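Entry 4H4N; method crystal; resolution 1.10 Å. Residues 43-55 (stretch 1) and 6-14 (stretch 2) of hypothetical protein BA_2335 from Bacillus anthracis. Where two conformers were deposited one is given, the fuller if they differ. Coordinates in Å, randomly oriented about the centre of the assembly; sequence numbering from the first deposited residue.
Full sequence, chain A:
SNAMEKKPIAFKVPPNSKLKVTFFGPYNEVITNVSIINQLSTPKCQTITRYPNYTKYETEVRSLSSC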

# COMPACT_ATOMS: atom_id res chain seq x y z
N PRO A 43 5.07 14.08 1.50
CA PRO A 43 4.38 12.93 0.92
C PRO A 43 5.04 12.52 -0.37
O PRO A 43 5.63 13.36 -1.07
CB PRO A 43 2.95 13.44 0.65
CG PRO A 43 2.88 14.82 1.22
CD PRO A 43 4.24 15.30 1.49
N LYS A 44 4.96 11.24 -0.69
CA LYS A 44 5.57 10.73 -1.89
C LYS A 44 4.67 9.72 -2.57
O LYS A 44 4.06 8.89 -1.92
CB LYS A 44 6.92 10.11 -1.54
CG LYS A 44 7.95 11.15 -1.13
CD LYS A 44 8.32 12.09 -2.29
CE LYS A 44 8.93 13.39 -1.79
NZ LYS A 44 7.92 14.38 -1.40
N CYS A 45 4.58 9.81 -3.89
CA CYS A 45 3.77 8.89 -4.67
C CYS A 45 4.64 7.75 -5.18
O CYS A 45 5.77 7.96 -5.61
CB CYS A 45 3.13 9.66 -5.85
SG CYS A 45 1.99 8.70 -6.87
N GLN A 46 4.11 6.54 -5.11
CA GLN A 46 4.77 5.35 -5.63
C GLN A 46 3.74 4.49 -6.33
O GLN A 46 2.60 4.37 -5.85
CB GLN A 46 5.36 4.53 -4.47
CG GLN A 46 5.77 3.10 -4.78
CD GLN A 46 7.12 3.04 -5.40
OE1 GLN A 46 8.04 3.74 -4.96
NE2 GLN A 46 7.29 2.18 -6.39
N THR A 47 4.12 3.87 -7.44
CA THR A 47 3.22 2.92 -8.08
C THR A 47 3.57 1.47 -7.75
O THR A 47 4.73 1.12 -7.48
CB THR A 47 3.23 3.05 -9.59
OG1 THR A 47 4.54 2.81 -10.07
CG2 THR A 47 2.75 4.40 -10.01
N ILE A 48 2.52 0.65 -7.74
CA ILE A 48 2.61 -0.80 -7.59
C ILE A 48 2.23 -1.33 -8.98
O ILE A 48 1.14 -1.04 -9.49
CB ILE A 48 1.66 -1.32 -6.51
CG1 ILE A 48 2.07 -0.83 -5.10
CG2 ILE A 48 1.60 -2.85 -6.55
CD1 ILE A 48 3.40 -1.35 -4.61
N THR A 49 3.13 -2.10 -9.60
CA THR A 49 2.91 -2.60 -10.94
C THR A 49 2.69 -4.11 -10.98
O THR A 49 2.25 -4.63 -12.00
CB THR A 49 4.10 -2.23 -11.84
OG1 THR A 49 5.31 -2.77 -11.30
CG2 THR A 49 4.23 -0.72 -11.93
N ARG A 50 3.00 -4.80 -9.89
CA ARG A 50 2.82 -6.24 -9.80
C ARG A 50 1.86 -6.51 -8.66
O ARG A 50 2.05 -6.06 -7.54
CB ARG A 50 4.16 -6.94 -9.55
CG ARG A 50 5.17 -6.68 -10.69
CD ARG A 50 6.45 -7.46 -10.56
NE ARG A 50 6.23 -8.88 -10.66
CZ ARG A 50 7.19 -9.81 -10.57
NH1 ARG A 50 8.45 -9.44 -10.37
NH2 ARG A 50 6.90 -11.09 -10.66
N TYR A 51 0.82 -7.25 -8.97
CA TYR A 51 -0.20 -7.57 -8.00
C TYR A 51 -1.05 -8.68 -8.58
O TYR A 51 -1.18 -8.79 -9.79
CB TYR A 51 -1.05 -6.33 -7.63
CG TYR A 51 -1.61 -5.57 -8.79
CD1 TYR A 51 -2.81 -5.94 -9.40
CD2 TYR A 51 -0.96 -4.43 -9.27
CE1 TYR A 51 -3.32 -5.22 -10.46
CE2 TYR A 51 -1.48 -3.71 -10.34
CZ TYR A 51 -2.67 -4.10 -10.92
OH TYR A 51 -3.22 -3.39 -11.95
N PRO A 52 -1.66 -9.48 -7.71
CA PRO A 52 -2.53 -10.53 -8.20
C PRO A 52 -3.85 -9.97 -8.67
O PRO A 52 -4.20 -8.83 -8.36
CB PRO A 52 -2.76 -11.38 -6.94
CG PRO A 52 -2.64 -10.43 -5.83
CD PRO A 52 -1.57 -9.48 -6.23
N ASN A 53 -4.59 -10.78 -9.41
CA ASN A 53 -5.96 -10.42 -9.73
C ASN A 53 -6.66 -10.20 -8.40
O ASN A 53 -6.42 -10.92 -7.44
CB ASN A 53 -6.64 -11.52 -10.54
CG ASN A 53 -6.08 -11.64 -11.94
OD1 ASN A 53 -5.47 -10.71 -12.47
ND2 ASN A 53 -6.31 -12.79 -12.57
N TYR A 54 -7.48 -9.16 -8.32
CA TYR A 54 -8.10 -8.76 -7.06
C TYR A 54 -9.48 -8.17 -7.30
O TYR A 54 -9.81 -7.75 -8.40
CB TYR A 54 -7.21 -7.72 -6.32
CG TYR A 54 -7.19 -6.35 -6.96
CD1 TYR A 54 -6.33 -6.06 -8.00
CD2 TYR A 54 -8.06 -5.36 -6.54
CE1 TYR A 54 -6.33 -4.82 -8.60
CE2 TYR A 54 -8.06 -4.11 -7.13
CZ TYR A 54 -7.21 -3.84 -8.16
OH TYR A 54 -7.23 -2.60 -8.75
N THR A 55 -10.27 -8.14 -6.24
CA THR A 55 -11.58 -7.54 -6.26
C THR A 55 -11.56 -6.10 -5.73
O THR A 55 -12.16 -5.21 -6.35
CB THR A 55 -12.57 -8.42 -5.49
OG1 THR A 55 -12.60 -9.73 -6.11
CG2 THR A 55 -13.93 -7.83 -5.48
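Stretch 2 (6-14) KKPIAFKVP

Antiparallel pairing sets a regular backbone ladder, and the side chains on either strand alternate between its two faces, as residues 6-14 illustrate against residues 43-55. Strand 9-13 runs against strand 44-48, their N-to-C directions 150° apart and their axes approaching to 4.6 Å. Three hydrogen-bonded pairs, Lys44 with Val13, Gln46 with Phe11 and Ile48 with Ile9, are each closed by two bonds; in the last, Ile9 N donates to Ile48 O at 2.9 Å and Ile48 N to Ile9 O at 2.8 Å. Between them lie the non-hydrogen-bonded pairs Cys45 with Lys12 and Thr47 with Ala10, whose CA atoms are 4.4 and 4.2 Å apart.

Alternation sends Ile9, Phe11 and Val13 to the same face as Lys44, Gln46 and Ile48. Phe11, with chi1 m and chi2 at -82°, brings CE2 to 3.8 Å from Ile48 CG1. Lys44 and Gln46 instead turn their ends away: Lys44, m at both chi1 and chi2, curls back so that NZ donates to Pro43 O at 2.5 Å, while Gln46, t then p, places NE2 3.0 Å from Thr47 O as its donor. On the other face, the t rotamer of Cys45 leaves SG 4.0 Å from Ala10 CB; Lys12 starts t, t but bends to p at chi3, and its end leads away.

Beyond strand 44-48, the Tyr51 ring is sandwiched between Ile9 and Lys6. The CA-to-CB bond of Tyr51 points sideways, but with chi1 p the end of the side chain comes nearer residues 6-14, where Tyr51 OH donates to Lys7 O at 2.6 Å. Ile9, m then t, extends CD1 over one ring face, 3.9 Å from the Tyr51 ring centroid, and the same methyl carbon lies 3.6 Å from Tyr54 OH. Lys6 CD covers the opposite face: m at chi1 and t thereafter, the extended chain passes the ring and delivers Lys6 NZ to Tyr51 O at 2.7 Å.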

# COMPACT_ATOMS: atom_id res chain seq x y z
N LYS A 6 -2.92 -5.33 -16.28
CA LYS A 6 -2.59 -4.87 -14.90
C LYS A 6 -1.81 -3.56 -14.94
O LYS A 6 -0.58 -3.54 -14.90
CB LYS A 6 -1.79 -5.93 -14.15
CG LYS A 6 -2.59 -7.15 -13.78
CD LYS A 6 -1.73 -8.12 -12.99
CE LYS A 6 -2.50 -9.38 -12.61
NZ LYS A 6 -1.60 -10.39 -11.98
N LYS A 7 -2.54 -2.47 -15.05
CA LYS A 7 -1.93 -1.16 -15.08
C LYS A 7 -1.39 -0.81 -13.69
O LYS A 7 -1.81 -1.37 -12.68
CB LYS A 7 -2.97 -0.12 -15.51
CG LYS A 7 -3.36 -0.19 -16.98
CD LYS A 7 -4.55 0.74 -17.27
CE LYS A 7 -4.86 0.84 -18.76
NZ LYS A 7 -6.06 1.70 -19.03
N PRO A 8 -0.41 0.11 -13.63
CA PRO A 8 0.08 0.56 -12.34
C PRO A 8 -1.05 1.13 -11.48
O PRO A 8 -2.01 1.69 -12.01
CB PRO A 8 1.05 1.68 -12.72
CG PRO A 8 1.59 1.26 -14.03
CD PRO A 8 0.42 0.63 -14.74
N ILE A 9 -0.95 0.92 -10.17
CA ILE A 9 -1.85 1.56 -9.20
C ILE A 9 -0.94 2.48 -8.40
O ILE A 9 0.10 2.05 -7.89
CB ILE A 9 -2.58 0.56 -8.27
CG1 ILE A 9 -3.28 -0.54 -9.06
CG2 ILE A 9 -3.58 1.31 -7.40
CD1 ILE A 9 -3.75 -1.68 -8.17
N ALA A 10 -1.33 3.76 -8.29
CA ALA A 10 -0.53 4.77 -7.61
C ALA A 10 -1.04 4.97 -6.20
O ALA A 10 -2.25 4.98 -5.96
CB ALA A 10 -0.59 6.08 -8.38
N PHE A 11 -0.10 5.22 -5.29
CA PHE A 11 -0.38 5.44 -3.87
C PHE A 11 0.43 6.60 -3.33
O PHE A 11 1.59 6.76 -3.65
CB PHE A 11 -0.02 4.19 -3.06
CG PHE A 11 -0.85 3.03 -3.41
CD1 PHE A 11 -2.10 2.89 -2.85
CD2 PHE A 11 -0.41 2.08 -4.30
CE1 PHE A 11 -2.92 1.84 -3.18
CE2 PHE A 11 -1.21 1.00 -4.62
CZ PHE A 11 -2.47 0.89 -4.07
N LYS A 12 -0.20 7.42 -2.51
CA LYS A 12 0.49 8.50 -1.82
C LYS A 12 0.86 8.01 -0.43
O LYS A 12 -0.01 7.64 0.36
CB LYS A 12 -0.39 9.74 -1.72
CG LYS A 12 0.31 10.91 -1.06
CD LYS A 12 -0.46 12.20 -1.23
CE LYS A 12 -1.80 12.15 -0.53
NZ LYS A 12 -2.59 13.37 -0.74
N VAL A 13 2.13 8.02 -0.12
CA VAL A 13 2.61 7.58 1.17
C VAL A 13 2.89 8.82 2.00
O VAL A 13 3.69 9.66 1.61
CB VAL A 13 3.85 6.71 1.07
CG1 VAL A 13 4.20 6.13 2.43
CG2 VAL A 13 3.66 5.61 0.02
N PRO A 14 2.24 8.96 3.16
CA PRO A 14 2.49 10.15 3.96
C PRO A 14 3.91 10.21 4.48
O PRO A 14 4.64 9.22 4.47
CB PRO A 14 1.49 10.00 5.13
CG PRO A 14 0.43 9.11 4.62
CD PRO A 14 1.15 8.14 3.72